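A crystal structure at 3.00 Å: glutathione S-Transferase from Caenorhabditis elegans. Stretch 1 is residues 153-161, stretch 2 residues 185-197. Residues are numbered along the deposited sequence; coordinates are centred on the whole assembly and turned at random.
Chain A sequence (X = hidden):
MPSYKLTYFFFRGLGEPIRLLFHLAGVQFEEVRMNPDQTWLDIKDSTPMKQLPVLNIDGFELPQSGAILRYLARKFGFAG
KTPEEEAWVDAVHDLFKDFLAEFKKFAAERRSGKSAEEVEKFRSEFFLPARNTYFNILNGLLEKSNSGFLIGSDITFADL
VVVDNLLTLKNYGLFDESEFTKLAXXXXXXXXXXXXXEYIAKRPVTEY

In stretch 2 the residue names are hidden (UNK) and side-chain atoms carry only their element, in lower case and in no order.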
# COMPACT_ATOMS: atom_id res chain seq x y z
N SER A 153 22.07 3.72 -0.86
CA SER A 153 23.41 3.38 -1.34
C SER A 153 23.45 1.96 -1.91
O SER A 153 24.40 1.59 -2.59
CB SER A 153 24.40 3.45 -0.18
OG SER A 153 24.25 2.30 0.63
N ASP A 154 22.42 1.17 -1.61
CA ASP A 154 22.36 -0.21 -2.10
C ASP A 154 20.95 -0.63 -2.51
O ASP A 154 20.04 0.20 -2.67
CB ASP A 154 22.91 -1.15 -1.02
CG ASP A 154 23.20 -2.56 -1.55
OD1 ASP A 154 23.14 -2.76 -2.79
OD2 ASP A 154 23.51 -3.45 -0.72
N ILE A 155 20.78 -1.94 -2.70
CA ILE A 155 19.51 -2.54 -3.09
C ILE A 155 18.51 -2.36 -1.95
O ILE A 155 18.90 -2.18 -0.80
CB ILE A 155 19.71 -4.05 -3.38
CG1 ILE A 155 18.55 -4.58 -4.22
CG2 ILE A 155 19.84 -4.83 -2.07
CD1 ILE A 155 18.77 -5.99 -4.71
N THR A 156 17.23 -2.41 -2.29
CA THR A 156 16.15 -2.26 -1.32
C THR A 156 15.00 -3.14 -1.77
O THR A 156 14.90 -3.48 -2.95
CB THR A 156 15.63 -0.80 -1.26
OG1 THR A 156 16.23 -0.05 -2.32
CG2 THR A 156 15.97 -0.15 0.05
N PHE A 157 14.12 -3.53 -0.84
CA PHE A 157 13.00 -4.38 -1.22
C PHE A 157 12.13 -3.66 -2.25
O PHE A 157 11.30 -4.29 -2.89
CB PHE A 157 12.17 -4.81 0.01
CG PHE A 157 11.18 -3.79 0.50
CD1 PHE A 157 10.02 -3.53 -0.20
CD2 PHE A 157 11.39 -3.14 1.72
CE1 PHE A 157 9.07 -2.63 0.29
CE2 PHE A 157 10.44 -2.25 2.22
CZ PHE A 157 9.28 -2.00 1.50
N ALA A 158 12.33 -2.35 -2.40
CA ALA A 158 11.57 -1.57 -3.36
C ALA A 158 11.98 -1.97 -4.77
O ALA A 158 11.13 -2.10 -5.64
CB ALA A 158 11.84 -0.10 -3.17
N ASP A 159 13.28 -2.17 -4.98
CA ASP A 159 13.80 -2.56 -6.29
C ASP A 159 13.23 -3.91 -6.65
O ASP A 159 12.77 -4.13 -7.78
CB ASP A 159 15.33 -2.66 -6.27
CG ASP A 159 16.01 -1.32 -6.04
OD1 ASP A 159 15.87 -0.40 -6.88
OD2 ASP A 159 16.70 -1.19 -5.00
N LEU A 160 13.27 -4.83 -5.69
CA LEU A 160 12.76 -6.17 -5.92
C LEU A 160 11.38 -6.03 -6.55
O LEU A 160 11.13 -6.55 -7.64
CB LEU A 160 12.68 -6.92 -4.59
CG LEU A 160 13.83 -7.88 -4.21
CD1 LEU A 160 15.16 -7.34 -4.65
CD2 LEU A 160 13.82 -8.13 -2.70
N VAL A 161 10.52 -5.29 -5.88
CA VAL A 161 9.15 -5.06 -6.33
C VAL A 161 9.06 -4.44 -7.73
O VAL A 161 8.24 -4.85 -8.54
CB VAL A 161 8.39 -4.18 -5.30
CG1 VAL A 161 7.78 -2.98 -5.95
CG2 VAL A 161 7.33 -4.99 -4.59
N UNK A 185 18.47 -0.97 -17.15
CA UNK A 185 19.73 -1.02 -16.42
C UNK A 185 19.47 -1.50 -14.99
O UNK A 185 20.20 -2.33 -14.45
c UNK A 185 20.36 0.37 -16.40
N UNK A 186 18.41 -0.95 -14.40
CA UNK A 186 18.02 -1.32 -13.04
C UNK A 186 17.76 -2.81 -12.97
O UNK A 186 18.41 -3.52 -12.19
c UNK A 186 17.09 -0.75 -10.14
c UNK A 186 16.76 -0.54 -12.63
c UNK A 186 14.91 0.00 -11.06
c UNK A 186 16.11 -0.89 -11.28
N UNK A 187 16.83 -3.29 -13.80
CA UNK A 187 16.45 -4.70 -13.83
C UNK A 187 17.63 -5.65 -13.88
O UNK A 187 17.58 -6.74 -13.32
c UNK A 187 14.03 -8.63 -17.14
n UNK A 187 14.94 -8.01 -17.89
n UNK A 187 13.73 -9.89 -17.38
c UNK A 187 15.51 -4.96 -15.01
c UNK A 187 15.11 -6.42 -15.17
c UNK A 187 13.72 -6.58 -15.79
n UNK A 187 13.43 -7.97 -16.14
N UNK A 188 18.70 -5.24 -14.55
CA UNK A 188 19.90 -6.07 -14.64
C UNK A 188 20.57 -6.18 -13.27
O UNK A 188 20.94 -7.26 -12.83
o UNK A 188 22.55 -8.14 -14.53
o UNK A 188 22.07 -8.20 -16.68
c UNK A 188 22.30 -7.57 -15.61
c UNK A 188 22.28 -6.06 -15.64
c UNK A 188 20.86 -5.49 -15.67
N UNK A 189 20.72 -5.04 -12.60
CA UNK A 189 21.36 -5.01 -11.29
C UNK A 189 20.71 -5.90 -10.25
O UNK A 189 21.39 -6.44 -9.39
c UNK A 189 21.39 -3.57 -10.76
c UNK A 189 22.64 -2.80 -11.12
n UNK A 189 25.10 -1.61 -9.93
c UNK A 189 22.67 -1.45 -10.41
c UNK A 189 24.03 -0.79 -10.56
N UNK A 190 19.40 -6.06 -10.33
CA UNK A 190 18.70 -6.87 -9.34
C UNK A 190 18.80 -8.38 -9.59
O UNK A 190 19.14 -9.14 -8.67
c UNK A 190 17.13 -4.95 -9.05
c UNK A 190 16.53 -7.20 -8.13
c UNK A 190 17.22 -6.45 -9.26
N UNK A 191 18.49 -8.79 -10.82
CA UNK A 191 18.53 -10.20 -11.22
C UNK A 191 19.90 -10.84 -10.98
O UNK A 191 20.01 -11.98 -10.52
o UNK A 191 16.49 -9.38 -14.12
n UNK A 191 15.88 -9.98 -12.03
c UNK A 191 18.19 -10.30 -12.71
c UNK A 191 16.78 -9.84 -13.01
N UNK A 192 20.94 -10.07 -11.30
CA UNK A 192 22.32 -10.50 -11.16
C UNK A 192 22.83 -10.41 -9.73
O UNK A 192 23.87 -10.98 -9.40
o UNK A 192 22.92 -8.28 -11.86
c UNK A 192 23.20 -9.65 -12.06
N UNK A 193 22.11 -9.71 -8.88
CA UNK A 193 22.53 -9.55 -7.50
C UNK A 193 22.81 -10.90 -6.83
O UNK A 193 22.01 -11.83 -6.90
c UNK A 193 23.04 -6.67 -3.35
o UNK A 193 23.59 -5.99 -2.29
c UNK A 193 21.98 -8.06 -5.51
c UNK A 193 22.75 -5.99 -4.52
c UNK A 193 22.81 -8.03 -3.25
c UNK A 193 22.28 -8.71 -4.32
c UNK A 193 22.22 -6.68 -5.59
c UNK A 193 21.44 -8.82 -6.71
N UNK A 194 23.97 -11.02 -6.18
CA UNK A 194 24.31 -12.28 -5.51
C UNK A 194 23.18 -12.77 -4.60
O UNK A 194 22.69 -12.04 -3.73
c UNK A 194 25.59 -11.94 -4.74
c UNK A 194 25.48 -10.45 -4.52
c UNK A 194 24.96 -9.98 -5.85
N UNK A 195 22.77 -14.02 -4.81
CA UNK A 195 21.69 -14.61 -4.05
C UNK A 195 20.49 -14.69 -4.97
O UNK A 195 19.90 -15.76 -5.18
N UNK A 196 20.11 -13.55 -5.54
CA UNK A 196 18.99 -13.49 -6.45
C UNK A 196 19.40 -14.25 -7.70
O UNK A 196 18.67 -15.11 -8.18
c UNK A 196 18.09 -11.29 -5.62
c UNK A 196 17.65 -12.00 -7.98
c UNK A 196 17.71 -9.84 -5.89
c UNK A 196 18.65 -12.03 -6.84
N UNK A 197 20.58 -13.93 -8.21
CA UNK A 197 21.11 -14.56 -9.42
C UNK A 197 20.96 -16.08 -9.34
O UNK A 197 20.37 -16.70 -10.22
n UNK A 197 24.30 -13.96 -13.52
c UNK A 197 22.58 -14.18 -9.59
c UNK A 197 25.18 -14.52 -12.44
c UNK A 197 24.63 -14.17 -11.06
c UNK A 197 23.17 -14.56 -10.94

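Position 185 carries a single carbon beyond CA and lies out of reach of stretch 1: Ala185, a small residue on an exposed helical turn. Position 186 has four carbons, forked at the second, and one fork tip comes near the carboxylate of Asp159. This is Leu186, whose CD1 lies 3.5 Å from Asp159 OD1; its apolar branches suit a buried site. At 187, three carbons lead to a nitrogen and then to a carbon bearing two more nitrogens, a guanidinium. The CA-to-CB bond points away from stretch 1, and Arg187 can keep its charge at the partly exposed surface. Position 188 has three carbons, the third carrying two oxygens: Glu188, exposed and free of the contact. Position 189 is a row of four carbons ending in nitrogen. Its CA-to-CB bond points toward stretch 1, yet the side chain makes no contact, and Lys189 remains exposed.

Position 190 shows one carbon carrying two others, buried against Ile155, Asp159 and Leu160. It is Val190, compact enough for the point where the backbones draw near: Val190 CA is 6.9 Å from Leu160 CA, and Val190 CG1 packs 3.7 Å from Leu160 CD1. Position 191 has two carbons, the second bearing one oxygen and one nitrogen, an amide: Asn191, partly exposed. At 192, one carbon and one oxygen identify Ser192.

Position 193 bears a six-carbon ring on one carbon, with an oxygen at its far end near Asp154. Tyr193 combines two roles: OH donates a hydrogen bond to Asp154 OD2 (3.0 Å), while Ile155 CD1 covers a ring face, 4.0 Å from the centroid, in a CH-pi contact. Position 194 has three carbons closing onto the backbone nitrogen: Pro194, exposed in the loop. Position 195 has no side-chain atoms. Its phi of 107° and psi of -55° would jam a CB against the preceding carbonyl oxygen, so Gly195 suits this N-cap site. Position 196 has four carbons, forked at the first, with one arm two carbons long, whose tip reaches Ile155 and Leu160; this is Ile196, apolar as a buried site favours, with CD1 3.8 Å from Leu160 CD1. Position 197, four carbons in a row ending in nitrogen, is Lys197, exposed.

The contact is thus largely apolar. Ile155 CD1 meets Val190, Tyr193 and Ile196, and Leu160 CD1 adds to the packing against Val190 and Ile196. The Tyr193–Asp154 hydrogen bond supplies a directional tie. The N-to-C directions of helices 157-161 and 185-191 make an angle of 113°, and the stretches bury 329 Å².

Stretch 2, residues 185-197: ALREKVNSYPGIK
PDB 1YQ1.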